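Local atomic coordinates of muramidase (Trichobolus zukalii, PDB entry 6ZMV), a protein that probably hydrolyses the glycosidic linkages of bacterial peptidoglycan as a fungal lysozyme (muramidase) of glycoside hydrolase family 25. Residues 95-100 with 132-137; 154-159 with 167-172; 17-22 with 184-189; 12-17 with 43-48. All coordinates share one frame; numbering follows the deposited sequence. Where two conformers were deposited one is given.

Contact 1 of 4, residues 95-100 with 132-137; sequences DMEYGS and MIYTGY. With GOL (glycerol), chain E; GOL (glycerol), chain D.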
loop_
_atom_site.group_PDB
_atom_site.type_symbol
_atom_site.label_atom_id
_atom_site.label_comp_id
_atom_site.label_asym_id
_atom_site.label_seq_id
_atom_site.Cartn_x
_atom_site.Cartn_y
_atom_site.Cartn_z
ATOM N N ASP A 95 2.788 4.115 -1.135
ATOM C CA ASP A 95 3.716 3.337 -1.986
ATOM C C ASP A 95 5.002 4.122 -2.238
ATOM O O ASP A 95 5.002 5.043 -3.032
ATOM C CB ASP A 95 3.022 2.986 -3.313
ATOM C CG ASP A 95 3.931 2.369 -4.351
ATOM O OD1 ASP A 95 5.088 2.083 -4.008
ATOM O OD2 ASP A 95 3.498 2.214 -5.509
ATOM N N MET A 96 6.077 3.745 -1.556
ATOM C CA MET A 96 7.391 4.383 -1.729
ATOM C C MET A 96 8.192 3.562 -2.744
ATOM O O MET A 96 8.399 2.352 -2.600
ATOM C CB MET A 96 8.132 4.458 -0.396
ATOM C CG MET A 96 7.380 5.163 0.698
ATOM S SD MET A 96 6.624 6.728 0.323
ATOM C CE MET A 96 8.030 7.753 -0.088
ATOM N N GLU A 97 8.644 4.227 -3.777
ATOM C CA GLU A 97 9.254 3.605 -4.968
ATOM C C GLU A 97 10.545 4.348 -5.291
ATOM O O GLU A 97 10.636 5.570 -4.976
ATOM C CB GLU A 97 8.347 3.821 -6.187
ATOM C CG GLU A 97 7.000 3.158 -6.129
ATOM C CD GLU A 97 7.054 1.718 -6.546
ATOM O OE1 GLU A 97 6.266 0.964 -5.955
ATOM O OE2 GLU A 97 7.883 1.335 -7.413
ATOM N N TYR A 98 11.444 3.696 -5.990
ATOM C CA TYR A 98 12.575 4.421 -6.573
ATOM C C TYR A 98 12.055 5.524 -7.492
ATOM O O TYR A 98 11.080 5.310 -8.227
ATOM C CB TYR A 98 13.444 3.456 -7.322
ATOM C CG TYR A 98 14.178 2.501 -6.423
ATOM C CD1 TYR A 98 15.358 2.862 -5.823
ATOM C CD2 TYR A 98 13.672 1.255 -6.140
ATOM C CE1 TYR A 98 16.023 2.029 -4.948
ATOM C CE2 TYR A 98 14.322 0.400 -5.272
ATOM C CZ TYR A 98 15.512 0.771 -4.693
ATOM O OH TYR A 98 16.165 -0.120 -3.893
ATOM N N GLY A 99 12.711 6.683 -7.450
ATOM C CA GLY A 99 12.347 7.872 -8.249
ATOM C C GLY A 99 12.651 7.683 -9.725
ATOM O O GLY A 99 13.417 6.743 -10.086
ATOM N N SER A 100 12.121 8.598 -10.550
ATOM C CA SER A 100 12.327 8.641 -12.015
ATOM C C SER A 100 13.808 8.881 -12.329
ATOM O O SER A 100 14.301 8.236 -13.263
ATOM C CB SER A 100 11.469 9.659 -12.631
ATOM O OG SER A 100 10.194 9.131 -12.877
ATOM N N MET A 132 -0.896 2.035 5.733
ATOM C CA MET A 132 0.211 1.078 5.526
ATOM C C MET A 132 1.315 1.780 4.726
ATOM O O MET A 132 1.016 2.698 3.931
ATOM C CB MET A 132 -0.278 -0.158 4.767
ATOM C CG MET A 132 -1.553 -0.744 5.357
ATOM S SD MET A 132 -1.952 -2.409 4.887
ATOM C CE MET A 132 -2.355 -2.123 3.166
ATOM N N ILE A 133 2.544 1.329 4.897
ATOM C CA ILE A 133 3.713 1.821 4.123
ATOM C C ILE A 133 4.253 0.664 3.320
ATOM O O ILE A 133 4.651 -0.358 3.941
ATOM C CB ILE A 133 4.773 2.455 5.003
ATOM C CG1 ILE A 133 4.209 3.715 5.665
ATOM C CG2 ILE A 133 6.013 2.754 4.194
ATOM C CD1 ILE A 133 5.155 4.297 6.731
ATOM N N TYR A 134 4.352 0.826 2.011
ATOM C CA TYR A 134 4.988 -0.127 1.095
ATOM C C TYR A 134 6.389 0.331 0.815
ATOM O O TYR A 134 6.625 1.508 0.471
ATOM C CB TYR A 134 4.187 -0.212 -0.212
ATOM C CG TYR A 134 4.865 -0.971 -1.318
ATOM C CD1 TYR A 134 5.797 -0.354 -2.133
ATOM C CD2 TYR A 134 4.529 -2.277 -1.600
ATOM C CE1 TYR A 134 6.384 -1.045 -3.179
ATOM C CE2 TYR A 134 5.134 -2.973 -2.630
ATOM C CZ TYR A 134 6.067 -2.363 -3.430
ATOM O OH TYR A 134 6.629 -3.034 -4.480
ATOM N N THR A 135 7.318 -0.594 0.904
ATOM C CA THR A 135 8.722 -0.326 0.565
ATOM C C THR A 135 9.428 -1.627 0.278
ATOM O O THR A 135 9.068 -2.690 0.818
ATOM C CB THR A 135 9.433 0.445 1.715
ATOM O OG1 THR A 135 10.751 0.855 1.349
ATOM C CG2 THR A 135 9.455 -0.299 3.032
ATOM N N GLY A 136 10.544 -1.532 -0.428
ATOM C CA GLY A 136 11.570 -2.577 -0.398
ATOM C C GLY A 136 12.563 -2.303 0.706
ATOM O O GLY A 136 12.649 -1.191 1.208
ATOM N N TYR A 137 13.365 -3.292 1.042
ATOM C CA TYR A 137 14.297 -3.208 2.171
ATOM C C TYR A 137 15.371 -2.149 1.865
ATOM O O TYR A 137 15.584 -1.235 2.669
ATOM C CB TYR A 137 14.967 -4.557 2.390
ATOM C CG TYR A 137 16.017 -4.525 3.471
ATOM C CD1 TYR A 137 15.622 -4.680 4.785
ATOM C CD2 TYR A 137 17.358 -4.367 3.200
ATOM C CE1 TYR A 137 16.533 -4.631 5.809
ATOM C CE2 TYR A 137 18.266 -4.364 4.216
ATOM C CZ TYR A 137 17.860 -4.459 5.529
ATOM O OH TYR A 137 18.769 -4.467 6.545
HETATM C C1 GOL E . 11.272 0.184 -3.547
HETATM O O1 GOL E . 10.533 0.657 -2.413
HETATM C C2 GOL E . 10.464 -0.629 -4.552
HETATM O O2 GOL E . 11.238 -0.799 -5.733
HETATM C C3 GOL E . 10.035 -2.003 -4.114
HETATM O O3 GOL E . 9.219 -2.591 -5.137
HETATM C C1 GOL D . 1.947 -1.654 -5.414
HETATM O O1 GOL D . 2.103 -2.653 -4.430
HETATM C C2 GOL D . 3.303 -1.329 -5.960
HETATM O O2 GOL D . 3.924 -2.519 -6.445
HETATM C C3 GOL D . 3.254 -0.310 -7.058
HETATM O O3 GOL D . 4.404 -0.471 -7.861
#
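In one of the two modelled conformers of Asp95, its CG lies anti to the backbone N (chi1 171°), as does that of Tyr134 (170°), and the two side chains, on one face of the sheet, run side by side. The pairing belongs to the family 25 TIM-barrel-like fold: Asp95 pairs with Tyr134 in a parallel bridge, which continues the pairing of strand 93-95 with strand 132-136, and Met96 N donates to Tyr134 O at 3.1 Å as the first chain leaves the sheet. The sequence Asp95-Met96-Glu97 is consistent with the DxE motif that carries acidic active-site residues in this family.

In that conformer the Asp95 carboxylate is turned 78° from the phenol plane, and its OD1 approaches Tyr134 CD1 to 3.2 Å. The Glu97 chain bends at chi2; OE1 at its end lies 3.4 Å from Tyr134 CE1, the carboxylate plane nearly parallel to the ring but displaced from it. Met96 turns away from this polar side, its bent side chain touching Met112 and Ile116 of helix 109-127, while CG just reaches Ile133 CG2.

Two glycerols, probably from the crystallisation liquor, occupy the polar side. One lays C2 over a face of the Tyr134 ring and bonds Glu97 OE1 through its O3 (3.0 Å). The other spans the two segments, its O1 giving a hydrogen bond to Met96 O (2.7 Å) and taking one from Gly136 N (3.0 Å). The phenol oxygen also pairs with Gln179 on strand 177-181, and the spanning glycerol adds a further bond from its O3 to Tyr134 OH at 2.7 Å.

Contact 2 of 4, residues 154-159 with 167-172; sequences CPLVLA and EIPGGW
Leu156 and Trp172 make a CH-pi contact between strand 156-159 and the loop that leads on to strand 177-181, the next parallel strand of the barrel. Leu156 CB sits 3.5 Å from the centroid of the indole five-membered ring, almost exactly on its normal, while CD1 lies by CE3 and CZ3 of the six-membered ring and CD2 by Trp172 CB and CG. Thr135 of the neighbouring strand 132-136 also touches Leu156.

The polar link is single. Trp172 NE1 donates to Cys154 O at 2.8 Å, with the oxygen close to the ring plane and the C=O...N angle nearly straight at 174°.

Apolar branches complete the contact. CG of Leu156 is anti to its backbone N (chi1 172°), and CD2 on that branch meets Ile168 CG2 at 3.8 Å. Two residues on, Leu158 meets Pro169 tip to tip, CD1 to CD at 3.8 Å, and its CD2 reaches Ile168 CD1 at 3.9 Å. A type I' turn from Pro169 to Trp172, with glycines at both central positions, brings the indole back over the strand.

Bonded at its edge and covered on a face, the buried indole satisfies its N-H on a backbone carbonyl, which fixes its rotation within an otherwise hydrocarbon contact.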
loop_
_atom_site.group_PDB
_atom_site.type_symbol
_atom_site.label_atom_id
_atom_site.label_comp_id
_atom_site.label_asym_id
_atom_site.label_seq_id
_atom_site.Cartn_x
_atom_site.Cartn_y
_atom_site.Cartn_z
ATOM N N CYS A 154 2.368 2.265 11.559
ATOM C CA CYS A 154 1.977 2.001 10.179
ATOM C C CYS A 154 2.302 0.597 9.782
ATOM O O CYS A 154 3.467 0.199 9.819
ATOM C CB CYS A 154 2.722 2.963 9.280
ATOM S SG CYS A 154 2.377 4.717 9.560
ATOM N N PRO A 155 1.311 -0.235 9.389
ATOM C CA PRO A 155 1.638 -1.595 8.948
ATOM C C PRO A 155 2.588 -1.576 7.759
ATOM O O PRO A 155 2.437 -0.742 6.859
ATOM C CB PRO A 155 0.310 -2.169 8.496
ATOM C CG PRO A 155 -0.685 -1.412 9.388
ATOM C CD PRO A 155 -0.132 -0.009 9.434
ATOM N N LEU A 156 3.569 -2.474 7.771
ATOM C CA LEU A 156 4.580 -2.596 6.708
ATOM C C LEU A 156 4.111 -3.537 5.629
ATOM O O LEU A 156 3.761 -4.697 5.903
ATOM C CB LEU A 156 5.893 -3.067 7.321
ATOM C CG LEU A 156 6.999 -3.424 6.350
ATOM C CD1 LEU A 156 7.466 -2.204 5.556
ATOM C CD2 LEU A 156 8.145 -4.081 7.052
ATOM N N VAL A 157 4.156 -3.066 4.386
ATOM C CA VAL A 157 4.012 -3.915 3.179
ATOM C C VAL A 157 5.397 -3.998 2.558
ATOM O O VAL A 157 5.928 -2.984 2.091
ATOM C CB VAL A 157 2.958 -3.395 2.218
ATOM C CG1 VAL A 157 2.775 -4.348 1.055
ATOM C CG2 VAL A 157 1.628 -3.151 2.958
ATOM N N LEU A 158 6.044 -5.138 2.671
ATOM C CA LEU A 158 7.440 -5.316 2.284
ATOM C C LEU A 158 7.529 -6.043 0.948
ATOM O O LEU A 158 6.985 -7.139 0.794
ATOM C CB LEU A 158 8.160 -6.108 3.343
ATOM C CG LEU A 158 9.659 -6.285 3.185
ATOM C CD1 LEU A 158 10.407 -4.975 3.045
ATOM C CD2 LEU A 158 10.221 -7.074 4.352
ATOM N N ALA A 159 8.229 -5.439 0.009
ATOM C CA ALA A 159 8.452 -6.057 -1.311
ATOM C C ALA A 159 9.775 -6.781 -1.310
ATOM O O ALA A 159 10.795 -6.154 -1.050
ATOM C CB ALA A 159 8.413 -5.015 -2.393
ATOM N N GLU A 167 15.261 -9.750 5.460
ATOM C CA GLU A 167 15.381 -8.889 6.645
ATOM C C GLU A 167 14.238 -7.856 6.641
ATOM O O GLU A 167 13.842 -7.324 5.580
ATOM C CB GLU A 167 16.745 -8.195 6.685
ATOM C CG GLU A 167 17.868 -9.198 6.896
ATOM C CD GLU A 167 17.988 -9.650 8.334
ATOM O OE1 GLU A 167 17.691 -8.820 9.249
ATOM O OE2 GLU A 167 18.366 -10.808 8.554
ATOM N N ILE A 168 13.763 -7.548 7.846
ATOM C CA ILE A 168 12.693 -6.563 8.022
ATOM C C ILE A 168 13.342 -5.211 8.303
ATOM O O ILE A 168 14.125 -5.076 9.246
ATOM C CB ILE A 168 11.750 -6.994 9.136
ATOM C CG1 ILE A 168 11.292 -8.461 9.074
ATOM C CG2 ILE A 168 10.578 -6.061 9.206
ATOM C CD1 ILE A 168 10.552 -8.821 7.814
ATOM N N PRO A 169 13.046 -4.183 7.480
ATOM C CA PRO A 169 13.687 -2.899 7.690
ATOM C C PRO A 169 13.024 -2.111 8.831
ATOM O O PRO A 169 11.948 -2.475 9.323
ATOM C CB PRO A 169 13.418 -2.176 6.349
ATOM C CG PRO A 169 12.026 -2.769 5.901
ATOM C CD PRO A 169 12.106 -4.212 6.347
ATOM N N GLY A 170 13.671 -1.014 9.202
ATOM C CA GLY A 170 13.019 0.067 9.936
ATOM C C GLY A 170 12.592 -0.311 11.332
ATOM O O GLY A 170 11.746 0.387 11.869
ATOM N N GLY A 171 13.127 -1.349 11.932
ATOM C CA GLY A 171 12.669 -1.697 13.272
ATOM C C GLY A 171 11.242 -2.195 13.321
ATOM O O GLY A 171 10.716 -2.398 14.431
ATOM N N TRP A 172 10.625 -2.456 12.182
ATOM C CA TRP A 172 9.303 -3.168 12.206
ATOM C C TRP A 172 9.502 -4.550 12.773
ATOM O O TRP A 172 10.547 -5.176 12.553
ATOM C CB TRP A 172 8.739 -3.202 10.800
ATOM C CG TRP A 172 7.859 -2.053 10.389
ATOM C CD1 TRP A 172 6.553 -1.875 10.767
ATOM C CD2 TRP A 172 8.148 -0.952 9.531
ATOM N NE1 TRP A 172 6.031 -0.755 10.201
ATOM C CE2 TRP A 172 6.977 -0.179 9.407
ATOM C CE3 TRP A 172 9.285 -0.592 8.811
ATOM C CZ2 TRP A 172 6.945 0.970 8.584
ATOM C CZ3 TRP A 172 9.257 0.558 8.042
ATOM C CH2 TRP A 172 8.081 1.300 7.898
#

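Contact 3 of 4, residues 17-22 with 184-189; sequences AGAYNS and YAYGGD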
loop_
_atom_site.group_PDB
_atom_site.type_symbol
_atom_site.label_atom_id
_atom_site.label_comp_id
_atom_site.label_asym_id
_atom_site.label_seq_id
_atom_site.Cartn_x
_atom_site.Cartn_y
_atom_site.Cartn_z
ATOM N N ALA A 17 -13.699 -12.246 -9.595
ATOM C CA ALA A 17 -14.338 -13.468 -9.068
ATOM C C ALA A 17 -13.430 -14.677 -9.241
ATOM O O ALA A 17 -13.342 -15.543 -8.351
ATOM C CB ALA A 17 -15.670 -13.713 -9.709
ATOM N N GLY A 18 -12.750 -14.739 -10.376
ATOM C CA GLY A 18 -11.788 -15.833 -10.586
ATOM C C GLY A 18 -10.674 -15.747 -9.562
ATOM O O GLY A 18 -10.254 -16.761 -9.032
ATOM N N ALA A 19 -10.179 -14.549 -9.288
ATOM C CA ALA A 19 -9.135 -14.362 -8.270
ATOM C C ALA A 19 -9.652 -14.874 -6.918
ATOM O O ALA A 19 -8.959 -15.674 -6.269
ATOM C CB ALA A 19 -8.725 -12.909 -8.210
ATOM N N TYR A 20 -10.841 -14.459 -6.491
ATOM C CA TYR A 20 -11.425 -14.919 -5.221
ATOM C C TYR A 20 -11.532 -16.473 -5.254
ATOM O O TYR A 20 -11.130 -17.160 -4.308
ATOM C CB TYR A 20 -12.796 -14.274 -4.996
ATOM C CG TYR A 20 -13.400 -14.672 -3.681
ATOM C CD1 TYR A 20 -14.050 -15.897 -3.569
ATOM C CD2 TYR A 20 -13.260 -13.893 -2.545
ATOM C CE1 TYR A 20 -14.578 -16.318 -2.350
ATOM C CE2 TYR A 20 -13.799 -14.292 -1.326
ATOM C CZ TYR A 20 -14.420 -15.546 -1.221
ATOM O OH TYR A 20 -14.910 -15.980 -0.033
ATOM N N ASN A 21 -12.056 -17.014 -6.327
ATOM C CA ASN A 21 -12.329 -18.467 -6.347
ATOM C C ASN A 21 -10.991 -19.200 -6.259
ATOM O O ASN A 21 -10.947 -20.302 -5.715
ATOM C CB ASN A 21 -13.089 -18.898 -7.592
ATOM C CG ASN A 21 -14.511 -18.401 -7.593
ATOM O OD1 ASN A 21 -15.073 -18.134 -6.539
ATOM N ND2 ASN A 21 -15.100 -18.319 -8.767
ATOM N N SER A 22 -9.906 -18.643 -6.787
ATOM C CA SER A 22 -8.554 -19.245 -6.727
ATOM C C SER A 22 -7.891 -19.084 -5.375
ATOM O O SER A 22 -6.815 -19.657 -5.191
ATOM C CB SER A 22 -7.663 -18.648 -7.819
ATOM O OG SER A 22 -7.126 -17.365 -7.426
ATOM N N TYR A 184 1.318 -11.951 -10.650
ATOM C CA TYR A 184 0.063 -12.591 -10.203
ATOM C C TYR A 184 -0.728 -13.083 -11.433
ATOM O O TYR A 184 -0.850 -12.359 -12.442
ATOM C CB TYR A 184 -0.766 -11.602 -9.382
ATOM C CG TYR A 184 -2.007 -12.242 -8.813
ATOM C CD1 TYR A 184 -1.868 -13.248 -7.871
ATOM C CD2 TYR A 184 -3.276 -11.821 -9.160
ATOM C CE1 TYR A 184 -2.972 -13.871 -7.360
ATOM C CE2 TYR A 184 -4.398 -12.409 -8.592
ATOM C CZ TYR A 184 -4.245 -13.447 -7.703
ATOM O OH TYR A 184 -5.352 -14.088 -7.180
ATOM N N ALA A 185 -1.346 -14.254 -11.335
ATOM C CA ALA A 185 -1.971 -14.904 -12.514
ATOM C C ALA A 185 -3.044 -14.027 -13.180
ATOM O O ALA A 185 -3.145 -13.978 -14.387
ATOM C CB ALA A 185 -2.522 -16.243 -12.148
ATOM N N TYR A 186 -3.817 -13.282 -12.399
ATOM C CA TYR A 186 -4.945 -12.485 -12.928
ATOM C C TYR A 186 -4.487 -11.107 -13.337
ATOM O O TYR A 186 -5.290 -10.332 -13.861
ATOM C CB TYR A 186 -6.070 -12.386 -11.903
ATOM C CG TYR A 186 -6.819 -13.679 -11.765
ATOM C CD1 TYR A 186 -7.809 -14.012 -12.674
ATOM C CD2 TYR A 186 -6.447 -14.623 -10.838
ATOM C CE1 TYR A 186 -8.443 -15.245 -12.658
ATOM C CE2 TYR A 186 -7.097 -15.836 -10.777
ATOM C CZ TYR A 186 -8.048 -16.158 -11.728
ATOM O OH TYR A 186 -8.638 -17.384 -11.679
ATOM N N GLY A 187 -3.177 -10.826 -13.154
ATOM C CA GLY A 187 -2.607 -9.532 -13.433
ATOM C C GLY A 187 -2.093 -8.893 -12.170
ATOM O O GLY A 187 -2.629 -9.065 -11.054
ATOM N N GLY A 188 -1.078 -8.050 -12.343
ATOM C CA GLY A 188 -0.493 -7.305 -11.237
ATOM C C GLY A 188 0.493 -8.128 -10.432
ATOM O O GLY A 188 1.144 -9.064 -10.956
ATOM N N ASP A 189 0.661 -7.749 -9.164
ATOM C CA ASP A 189 1.697 -8.319 -8.277
ATOM C C ASP A 189 1.047 -9.231 -7.262
ATOM O O ASP A 189 -0.107 -9.003 -6.869
ATOM C CB ASP A 189 2.457 -7.209 -7.567
ATOM C CG ASP A 189 2.985 -6.146 -8.507
ATOM O OD1 ASP A 189 3.624 -6.506 -9.484
ATOM O OD2 ASP A 189 2.607 -4.912 -8.310
#
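Tyr186 lays its ring against the backbone of helix 16-21 at Gly18 and Ala19. Its CB points at the helix, and CG, anti to the carbonyl carbon (chi1 -73°), lies near Ala19 CB, which makes a CH-pi contact over the ring face, 4.3 Å from the centroid. Along one side of the ring, CD2 and CE2 lie beneath Ala19 CA, the latter at 3.6 Å; CE2 also approaches Ser22 OG at 3.7 Å. Along the other side, CE1 is 3.8 Å from Gly18 C. The ring can come this near because Gly18 carries no side chain on the flank it turns to the tyrosine.

The ring is presented by a type I turn from Tyr184 to Gly187, in the loop joining the antiparallel strands 177-181 and 189-193 of the family 25 barrel; the contact thus joins an outer helix to that loop near the surface. Tyr184, at the start of the turn, stacks on Phe5 of strand 2-7 and reaches the helix with its phenol end, OH lying 3.7 Å from Ala19 CB.

At the tip of Tyr186, CZ is 3.4 Å from Gly18 C, and OH stands 3.2 Å from Gly18 O. Ser22 OG, near CE2, is turned back to the helix, donating to Ala19 O at 2.7 Å.

Contact 4 of 4, residues 12-17 with 43-48; sequences PSVNYA and STHYTG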
loop_
_atom_site.group_PDB
_atom_site.type_symbol
_atom_site.label_atom_id
_atom_site.label_comp_id
_atom_site.label_asym_id
_atom_site.label_seq_id
_atom_site.Cartn_x
_atom_site.Cartn_y
_atom_site.Cartn_z
ATOM N N PRO A 12 -6.131 -3.347 -17.266
ATOM C CA PRO A 12 -7.415 -2.702 -17.558
ATOM C C PRO A 12 -8.641 -3.579 -17.297
ATOM O O PRO A 12 -9.691 -3.032 -17.093
ATOM C CB PRO A 12 -7.343 -2.356 -19.040
ATOM C CG PRO A 12 -6.101 -3.041 -19.534
ATOM C CD PRO A 12 -5.212 -3.405 -18.401
ATOM N N SER A 13 -8.453 -4.898 -17.320
ATOM C CA SER A 13 -9.494 -5.922 -17.110
ATOM C C SER A 13 -8.942 -6.935 -16.131
ATOM O O SER A 13 -7.858 -7.494 -16.357
ATOM C CB SER A 13 -9.849 -6.602 -18.417
ATOM O OG SER A 13 -10.915 -7.500 -18.246
ATOM N N VAL A 14 -9.711 -7.234 -15.117
ATOM C CA VAL A 14 -9.355 -8.257 -14.093
ATOM C C VAL A 14 -10.583 -9.137 -13.808
ATOM O O VAL A 14 -11.628 -8.561 -13.547
ATOM C CB VAL A 14 -8.805 -7.609 -12.806
ATOM C CG1 VAL A 14 -8.603 -8.644 -11.722
ATOM C CG2 VAL A 14 -7.458 -6.935 -13.053
ATOM N N ASN A 15 -10.415 -10.451 -13.730
ATOM C CA ASN A 15 -11.492 -11.365 -13.320
ATOM C C ASN A 15 -11.449 -11.493 -11.808
ATOM O O ASN A 15 -10.830 -12.395 -11.245
ATOM C CB ASN A 15 -11.291 -12.702 -14.010
ATOM C CG ASN A 15 -12.360 -13.737 -13.767
ATOM O OD1 ASN A 15 -12.258 -14.904 -14.252
ATOM N ND2 ASN A 15 -13.317 -13.376 -12.982
ATOM N N TYR A 16 -12.120 -10.570 -11.145
ATOM C CA TYR A 16 -12.074 -10.447 -9.682
ATOM C C TYR A 16 -12.591 -11.753 -9.048
ATOM O O TYR A 16 -12.079 -12.259 -8.054
ATOM C CB TYR A 16 -12.878 -9.279 -9.154
ATOM C CG TYR A 16 -12.572 -7.995 -9.883
ATOM C CD1 TYR A 16 -11.425 -7.272 -9.629
ATOM C CD2 TYR A 16 -13.387 -7.524 -10.889
ATOM C CE1 TYR A 16 -11.092 -6.136 -10.366
ATOM C CE2 TYR A 16 -13.074 -6.411 -11.667
ATOM C CZ TYR A 16 -11.890 -5.732 -11.445
ATOM O OH TYR A 16 -11.596 -4.685 -12.234
ATOM N N ALA A 17 -13.699 -12.246 -9.595
ATOM C CA ALA A 17 -14.338 -13.468 -9.068
ATOM C C ALA A 17 -13.430 -14.677 -9.241
ATOM O O ALA A 17 -13.342 -15.543 -8.351
ATOM C CB ALA A 17 -15.670 -13.713 -9.709
ATOM N N SER A 43 -11.966 2.949 -9.923
ATOM C CA SER A 43 -13.376 2.697 -9.541
ATOM C C SER A 43 -13.814 1.344 -10.115
ATOM O O SER A 43 -14.569 0.582 -9.453
ATOM C CB SER A 43 -14.273 3.797 -9.961
ATOM O OG SER A 43 -13.948 4.978 -9.268
ATOM N N THR A 44 -13.391 1.020 -11.325
ATOM C CA THR A 44 -13.715 -0.292 -11.939
ATOM C C THR A 44 -13.192 -1.412 -11.051
ATOM O O THR A 44 -13.935 -2.370 -10.708
ATOM C CB THR A 44 -13.104 -0.459 -13.331
ATOM O OG1 THR A 44 -13.591 0.607 -14.174
ATOM C CG2 THR A 44 -13.278 -1.821 -13.981
ATOM N N HIS A 45 -11.961 -1.330 -10.639
ATOM C CA HIS A 45 -11.346 -2.362 -9.807
ATOM C C HIS A 45 -11.981 -2.402 -8.438
ATOM O O HIS A 45 -12.245 -3.492 -7.898
ATOM C CB HIS A 45 -9.859 -2.123 -9.705
ATOM C CG HIS A 45 -9.041 -2.376 -10.913
ATOM N ND1 HIS A 45 -9.369 -3.355 -11.815
ATOM C CD2 HIS A 45 -7.867 -1.804 -11.309
ATOM C CE1 HIS A 45 -8.414 -3.400 -12.757
ATOM N NE2 HIS A 45 -7.449 -2.444 -12.475
ATOM N N TYR A 46 -12.218 -1.267 -7.825
ATOM C CA TYR A 46 -12.779 -1.234 -6.448
ATOM C C TYR A 46 -14.182 -1.787 -6.403
ATOM O O TYR A 46 -14.477 -2.619 -5.557
ATOM C CB TYR A 46 -12.726 0.214 -5.951
ATOM C CG TYR A 46 -12.706 0.428 -4.458
ATOM C CD1 TYR A 46 -11.514 0.518 -3.763
ATOM C CD2 TYR A 46 -13.866 0.605 -3.732
ATOM C CE1 TYR A 46 -11.464 0.845 -2.426
ATOM C CE2 TYR A 46 -13.840 0.927 -2.388
ATOM C CZ TYR A 46 -12.634 1.041 -1.728
ATOM O OH TYR A 46 -12.543 1.432 -0.422
ATOM N N THR A 47 -15.000 -1.466 -7.416
ATOM C CA THR A 47 -16.384 -1.993 -7.523
ATOM C C THR A 47 -16.336 -3.495 -7.771
ATOM O O THR A 47 -17.069 -4.255 -7.150
ATOM C CB THR A 47 -17.105 -1.256 -8.636
ATOM O OG1 THR A 47 -17.166 0.137 -8.343
ATOM C CG2 THR A 47 -18.475 -1.793 -8.845
ATOM N N GLY A 48 -15.532 -3.949 -8.720
ATOM C CA GLY A 48 -15.460 -5.365 -9.051
ATOM C C GLY A 48 -14.964 -6.163 -7.879
ATOM O O GLY A 48 -15.435 -7.287 -7.620
#
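Tyr16 and Gly48 bring their CA atoms to 6.1 Å where the start of helix 16-21 passes helix 42-51, just after an inverse gamma turn centred on Asn15, the N-cap residue. The Tyr16 ring fills the gap between them. CG is anti to the carbonyl carbon (chi1 -49°), and the ring is held between two backbones: Gly48 CA covers one face, 3.5 Å from CD2, and Val14 O stands 3.2 Å above the opposite face, toward the rim. Glycine's lack of a side chain lets helix 42-51 come this close.

At the far end of the ring, Tyr16 OH and His45 ND1 share a hydrogen bond of 2.6 Å. The two side chains cross at about a right angle and their rings meet rim to rim, planes 73° apart, with ND1 close to the phenol plane. Val14 CG2 packs on His45 CE1 at 3.7 Å. Val14, in the loop before helix 16-21, and His45 both touch Ile7 of strand 2-7, and the Val14 side chain also touches Phe5.

His45 NE2 is also bonded, to Ser8 O. The imidazole is thus a polar link between a backbone carbonyl and a phenol, and both its nitrogens are satisfied where His45 is buried.

Contacts 1 and 2 lie in the buried wall of the barrel and touch directly, since strands 132-136 and 156-159 are neighbours in one sheet; backbone bonds such as Ile133 O to Val157 N join them. Contact 1 carries carboxylates and bound glycerols on one face of the sheet, whereas contact 2 is largely hydrocarbon around an indole. Contacts 3 and 4 lie farther from the chain's centre, 3 at the surface and 4 partly buried, and share helix 16-21 and Ala17, with Tyr186 packing on Asn15. Both set a tyrosine ring against a glycine-bearing helix, but only contact 4 of these two has a clear hydrogen bond across its segments. Contact 4 lies across the chain's centre from contacts 1 and 2.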